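Local coordinates for Mono(ADP-ribosyl)transferase SpvB (Salmonella typhimurium, PDB 2GWM), which probably transfers ADP-ribose from NAD(+) to an arginine of host actin and so blocks filament assembly, this chain being its ADP-ribosyltransferase domain, at residues Q32-S44 and E52-I64. Numbering follows the deposited sequence.
Sequences QAKETLLSRDYLS and EFKNAMSVYINDI. With SO4 (sulfate ion), chain B.
L37 fits as a knob into a hole lined by F53, A56, M57 and Y60. Its two methyls divide the work. CD1 touches F53 CD1 at 3.6 Å and also reaches the sulfur of M57. CD2 turns to Y60 and lies 4.0 Å from Y60 CB. M57 CG lies over one face of the F53 ring, and the bend at chi2 brings its sulfur to L37. A33 CB meets the same ring in plane, at the edge. A56 CB packs against L43 CD2 at 3.7 Å and, more loosely, against Y42 CB.

The aliphatic chain of K34 runs over the F53 ring. Its CE makes a CH-pi contact, 4.3 Å from the ring centroid. NZ is farther out, so any cation-pi attraction is weak.

Y42 carries the one hydrogen bond between the segments. Its OH donates to D63 OD2 at 2.6 Å, using the anti lone pair of that oxygen. The carboxylate meets the Y42 ring at its edge, with the two planes 42° apart. The other oxygen, D63 OD1, bonds to Q4, so both ends of the carboxylate are held. Y60 CB lies over one face of the Y42 ring. With CG anti to the backbone N (chi1 172°), the Y60 ring leans on toward T36, whose CG2 is 3.8 Å from Y60 OH.

R40 faces a sulfate, probably from the crystallisation liquor. NH1 and NH2 each donate to a different sulfate oxygen.

The contact joins helix 30-39 and the turn after it to helix 50-69, with the axes of their segments at 69°. Helix 3-24 packs alongside, where Y10 bonds to T36 and touches R40 and Y60. This helical part of the transferase domain lies away from the predicted active-site residues R81, S111 and E148, which belong to the strand-rich part.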
loop_
_atom_site.group_PDB
_atom_site.type_symbol
_atom_site.label_atom_id
_atom_site.label_comp_id
_atom_site.label_asym_id
_atom_site.label_seq_id
_atom_site.Cartn_x
_atom_site.Cartn_y
_atom_site.Cartn_z
ATOM N N GLN A 32 4.578 -18.530 9.164
ATOM C CA GLN A 32 4.441 -17.307 9.935
ATOM C C GLN A 32 3.016 -16.830 10.094
ATOM O O GLN A 32 2.650 -16.321 11.148
ATOM C CB GLN A 32 5.320 -16.201 9.343
ATOM C CG GLN A 32 6.782 -16.429 9.537
ATOM C CD GLN A 32 7.096 -16.524 11.003
ATOM O OE1 GLN A 32 7.532 -17.572 11.502
ATOM N NE2 GLN A 32 6.744 -15.452 11.739
ATOM N N ALA A 33 2.198 -16.989 9.061
ATOM C CA ALA A 33 0.777 -16.653 9.125
ATOM C C ALA A 33 0.148 -17.431 10.273
ATOM O O ALA A 33 -0.558 -16.868 11.113
ATOM C CB ALA A 33 0.112 -16.953 7.807
ATOM N N LYS A 34 0.449 -18.715 10.342
ATOM C CA LYS A 34 -0.183 -19.586 11.335
ATOM C C LYS A 34 0.349 -19.224 12.729
ATOM O O LYS A 34 -0.406 -19.177 13.690
ATOM C CB LYS A 34 0.106 -21.042 10.992
ATOM C CG LYS A 34 -0.736 -21.453 9.839
ATOM C CD LYS A 34 -0.414 -22.870 9.355
ATOM C CE LYS A 34 -1.519 -23.297 8.337
ATOM N NZ LYS A 34 -1.153 -24.550 7.605
ATOM N N GLU A 35 1.633 -18.882 12.811
ATOM C CA GLU A 35 2.186 -18.522 14.075
ATOM C C GLU A 35 1.547 -17.239 14.620
ATOM O O GLU A 35 1.284 -17.113 15.810
ATOM C CB GLU A 35 3.729 -18.452 14.010
ATOM C CG GLU A 35 4.400 -18.909 15.234
ATOM C CD GLU A 35 4.015 -20.337 15.687
ATOM O OE1 GLU A 35 4.158 -21.342 14.921
ATOM O OE2 GLU A 35 3.555 -20.444 16.840
ATOM N N THR A 36 1.297 -16.283 13.729
ATOM C CA THR A 36 0.568 -15.068 14.070
ATOM C C THR A 36 -0.839 -15.329 14.575
ATOM O O THR A 36 -1.285 -14.781 15.581
ATOM C CB THR A 36 0.553 -14.103 12.886
ATOM O OG1 THR A 36 1.891 -13.633 12.632
ATOM C CG2 THR A 36 -0.450 -12.962 13.123
ATOM N N LEU A 37 -1.565 -16.172 13.863
ATOM C CA LEU A 37 -2.916 -16.492 14.284
ATOM C C LEU A 37 -2.959 -17.132 15.649
ATOM O O LEU A 37 -3.846 -16.832 16.458
ATOM C CB LEU A 37 -3.598 -17.335 13.248
ATOM C CG LEU A 37 -3.767 -16.647 11.884
ATOM C CD1 LEU A 37 -4.278 -17.693 10.890
ATOM C CD2 LEU A 37 -4.697 -15.450 11.908
ATOM N N LEU A 38 -1.975 -17.970 15.931
ATOM C CA LEU A 38 -1.929 -18.662 17.227
ATOM C C LEU A 38 -1.574 -17.625 18.299
ATOM O O LEU A 38 -2.243 -17.543 19.337
ATOM C CB LEU A 38 -0.920 -19.799 17.210
ATOM C CG LEU A 38 -0.496 -20.316 18.575
ATOM C CD1 LEU A 38 -1.683 -20.845 19.323
ATOM C CD2 LEU A 38 0.575 -21.379 18.452
ATOM N N SER A 39 -0.527 -16.842 18.063
ATOM C CA SER A 39 -0.057 -15.903 19.066
ATOM C C SER A 39 -1.060 -14.808 19.412
ATOM O O SER A 39 -1.087 -14.304 20.514
ATOM C CB SER A 39 1.277 -15.301 18.664
ATOM O OG SER A 39 1.190 -14.559 17.494
ATOM N N ARG A 40 -1.900 -14.433 18.461
ATOM C CA ARG A 40 -2.910 -13.421 18.703
ATOM C C ARG A 40 -4.283 -14.055 18.981
ATOM O O ARG A 40 -5.329 -13.371 19.017
ATOM C CB ARG A 40 -2.955 -12.487 17.500
ATOM C CG ARG A 40 -1.638 -11.854 17.206
ATOM C CD ARG A 40 -1.730 -10.655 16.249
ATOM N NE ARG A 40 -2.491 -9.537 16.827
ATOM C CZ ARG A 40 -2.005 -8.620 17.673
ATOM N NH1 ARG A 40 -0.757 -8.655 18.081
ATOM N NH2 ARG A 40 -2.807 -7.659 18.130
ATOM N N ASP A 41 -4.277 -15.379 19.177
ATOM C CA ASP A 41 -5.443 -16.146 19.678
ATOM C C ASP A 41 -6.594 -16.300 18.745
ATOM O O ASP A 41 -7.647 -16.793 19.159
ATOM C CB ASP A 41 -5.912 -15.620 21.051
ATOM C CG ASP A 41 -4.847 -15.683 22.069
ATOM O OD1 ASP A 41 -4.177 -16.733 22.188
ATOM O OD2 ASP A 41 -4.614 -14.635 22.718
ATOM N N TYR A 42 -6.396 -16.026 17.456
ATOM C CA TYR A 42 -7.440 -16.364 16.524
ATOM C C TYR A 42 -7.592 -17.870 16.365
ATOM O O TYR A 42 -8.644 -18.342 15.995
ATOM C CB TYR A 42 -7.157 -15.756 15.139
ATOM C CG TYR A 42 -7.140 -14.243 15.087
ATOM C CD1 TYR A 42 -8.302 -13.540 15.055
ATOM C CD2 TYR A 42 -5.952 -13.534 15.081
ATOM C CE1 TYR A 42 -8.323 -12.164 14.972
ATOM C CE2 TYR A 42 -5.955 -12.162 14.996
ATOM C CZ TYR A 42 -7.143 -11.469 14.968
ATOM O OH TYR A 42 -7.077 -10.085 14.901
ATOM N N LEU A 43 -6.533 -18.612 16.581
ATOM C CA LEU A 43 -6.589 -20.071 16.585
ATOM C C LEU A 43 -5.960 -20.614 17.839
ATOM O O LEU A 43 -5.097 -19.990 18.427
ATOM C CB LEU A 43 -5.856 -20.653 15.389
ATOM C CG LEU A 43 -6.485 -20.296 14.016
ATOM C CD1 LEU A 43 -5.512 -20.755 12.956
ATOM C CD2 LEU A 43 -7.816 -20.906 13.857
ATOM N N SER A 44 -6.392 -21.818 18.243
ATOM C CA SER A 44 -5.771 -22.509 19.417
ATOM C C SER A 44 -4.460 -23.310 19.165
ATOM O O SER A 44 -3.746 -23.681 20.132
ATOM C CB SER A 44 -6.789 -23.419 20.103
ATOM O OG SER A 44 -7.064 -24.512 19.250
ATOM N N GLU A 52 -10.293 -23.589 8.712
ATOM C CA GLU A 52 -10.068 -22.887 9.972
ATOM C C GLU A 52 -9.077 -21.755 9.750
ATOM O O GLU A 52 -9.237 -20.654 10.278
ATOM C CB GLU A 52 -9.517 -23.846 11.019
ATOM C CG GLU A 52 -10.614 -24.681 11.605
ATOM C CD GLU A 52 -10.122 -25.877 12.374
ATOM O OE1 GLU A 52 -8.903 -26.219 12.326
ATOM O OE2 GLU A 52 -10.995 -26.469 13.045
ATOM N N PHE A 53 -8.022 -22.075 9.004
ATOM C CA PHE A 53 -6.971 -21.108 8.675
ATOM C C PHE A 53 -7.526 -19.946 7.865
ATOM O O PHE A 53 -7.312 -18.787 8.190
ATOM C CB PHE A 53 -5.862 -21.780 7.875
ATOM C CG PHE A 53 -4.804 -20.834 7.429
ATOM C CD1 PHE A 53 -3.931 -20.262 8.355
ATOM C CD2 PHE A 53 -4.694 -20.465 6.113
ATOM C CE1 PHE A 53 -2.971 -19.391 7.941
ATOM C CE2 PHE A 53 -3.732 -19.573 5.725
ATOM C CZ PHE A 53 -2.879 -19.046 6.641
ATOM N N LYS A 54 -8.240 -20.262 6.787
ATOM C CA LYS A 54 -8.816 -19.229 5.944
ATOM C C LYS A 54 -9.740 -18.340 6.776
ATOM O O LYS A 54 -9.682 -17.143 6.681
ATOM C CB LYS A 54 -9.627 -19.865 4.795
ATOM C CG LYS A 54 -10.318 -18.834 3.902
ATOM C CD LYS A 54 -11.197 -19.390 2.872
ATOM C CE LYS A 54 -11.845 -18.237 2.093
ATOM N NZ LYS A 54 -13.126 -17.794 2.736
ATOM N N ASN A 55 -10.629 -18.954 7.572
ATOM C CA ASN A 55 -11.584 -18.155 8.375
ATOM C C ASN A 55 -10.899 -17.263 9.375
ATOM O O ASN A 55 -11.302 -16.137 9.563
ATOM C CB ASN A 55 -12.619 -19.037 9.075
ATOM C CG ASN A 55 -13.565 -19.728 8.095
ATOM O OD1 ASN A 55 -13.670 -19.357 6.914
ATOM N ND2 ASN A 55 -14.274 -20.737 8.579
ATOM N N ALA A 56 -9.828 -17.751 10.003
ATOM C CA ALA A 56 -9.139 -16.946 10.965
ATOM C C ALA A 56 -8.385 -15.793 10.302
ATOM O O ALA A 56 -8.304 -14.667 10.855
ATOM C CB ALA A 56 -8.211 -17.867 11.784
ATOM N N MET A 57 -7.759 -16.054 9.160
ATOM C CA MET A 57 -7.103 -15.000 8.423
ATOM C C MET A 57 -8.086 -13.904 8.078
ATOM O O MET A 57 -7.743 -12.743 8.136
ATOM C CB MET A 57 -6.512 -15.530 7.120
ATOM C CG MET A 57 -5.276 -16.360 7.377
ATOM S SD MET A 57 -3.810 -15.469 8.005
ATOM C CE MET A 57 -3.292 -14.580 6.570
ATOM N N SER A 58 -9.288 -14.297 7.697
ATOM C CA SER A 58 -10.318 -13.308 7.414
ATOM C C SER A 58 -10.601 -12.405 8.562
ATOM O O SER A 58 -10.699 -11.196 8.415
ATOM C CB SER A 58 -11.611 -13.998 6.960
ATOM O OG SER A 58 -11.408 -14.733 5.717
ATOM N N VAL A 59 -10.781 -12.987 9.753
ATOM C CA VAL A 59 -11.076 -12.167 10.892
ATOM C C VAL A 59 -9.911 -11.185 11.217
ATOM O O VAL A 59 -10.111 -10.035 11.582
ATOM C CB VAL A 59 -11.363 -13.054 12.153
ATOM C CG1 VAL A 59 -11.839 -12.148 13.278
ATOM C CG2 VAL A 59 -12.406 -14.119 11.858
ATOM N N TYR A 60 -8.695 -11.692 11.165
ATOM C CA TYR A 60 -7.483 -10.926 11.400
ATOM C C TYR A 60 -7.391 -9.717 10.423
ATOM O O TYR A 60 -7.215 -8.590 10.829
ATOM C CB TYR A 60 -6.353 -11.909 11.198
ATOM C CG TYR A 60 -4.940 -11.347 11.199
ATOM C CD1 TYR A 60 -4.527 -10.358 12.085
ATOM C CD2 TYR A 60 -4.055 -11.777 10.232
ATOM C CE1 TYR A 60 -3.228 -9.858 12.039
ATOM C CE2 TYR A 60 -2.754 -11.286 10.170
ATOM C CZ TYR A 60 -2.356 -10.329 11.080
ATOM O OH TYR A 60 -1.075 -9.852 10.991
ATOM N N ILE A 61 -7.569 -9.998 9.144
ATOM C CA ILE A 61 -7.563 -8.944 8.119
ATOM C C ILE A 61 -8.670 -7.946 8.415
ATOM O O ILE A 61 -8.484 -6.723 8.335
ATOM C CB ILE A 61 -7.738 -9.569 6.719
ATOM C CG1 ILE A 61 -6.428 -10.299 6.435
ATOM C CG2 ILE A 61 -7.922 -8.505 5.684
ATOM C CD1 ILE A 61 -6.552 -11.262 5.365
ATOM N N ASN A 62 -9.867 -8.441 8.726
ATOM C CA ASN A 62 -10.967 -7.550 8.989
ATOM C C ASN A 62 -10.702 -6.728 10.223
ATOM O O ASN A 62 -11.188 -5.602 10.310
ATOM C CB ASN A 62 -12.248 -8.356 9.142
ATOM C CG ASN A 62 -12.728 -8.968 7.826
ATOM O OD1 ASN A 62 -12.417 -8.419 6.760
ATOM N ND2 ASN A 62 -13.543 -10.006 7.880
ATOM N N ASP A 63 -10.005 -7.288 11.227
ATOM C CA ASP A 63 -9.698 -6.482 12.391
ATOM C C ASP A 63 -8.798 -5.310 11.963
ATOM O O ASP A 63 -8.963 -4.233 12.452
ATOM C CB ASP A 63 -8.972 -7.316 13.444
ATOM C CG ASP A 63 -9.934 -7.997 14.426
ATOM O OD1 ASP A 63 -11.072 -7.570 14.558
ATOM O OD2 ASP A 63 -9.460 -8.965 15.090
ATOM N N ILE A 64 -7.745 -5.610 11.215
ATOM C CA ILE A 64 -6.832 -4.565 10.767
ATOM C C ILE A 64 -7.582 -3.508 9.955
ATOM O O ILE A 64 -7.393 -2.300 10.221
ATOM C CB ILE A 64 -5.730 -5.191 9.863
ATOM C CG1 ILE A 64 -4.829 -6.164 10.658
ATOM C CG2 ILE A 64 -4.922 -4.054 9.254
ATOM C CD1 ILE A 64 -4.057 -7.055 9.775
HETATM S S SO4 B . -1.243 -6.572 21.248
HETATM O O1 SO4 B . -2.611 -6.709 20.761
HETATM O O2 SO4 B . -0.269 -6.455 20.134
HETATM O O3 SO4 B . -1.224 -5.406 22.152
HETATM O O4 SO4 B . -0.889 -7.761 22.036
#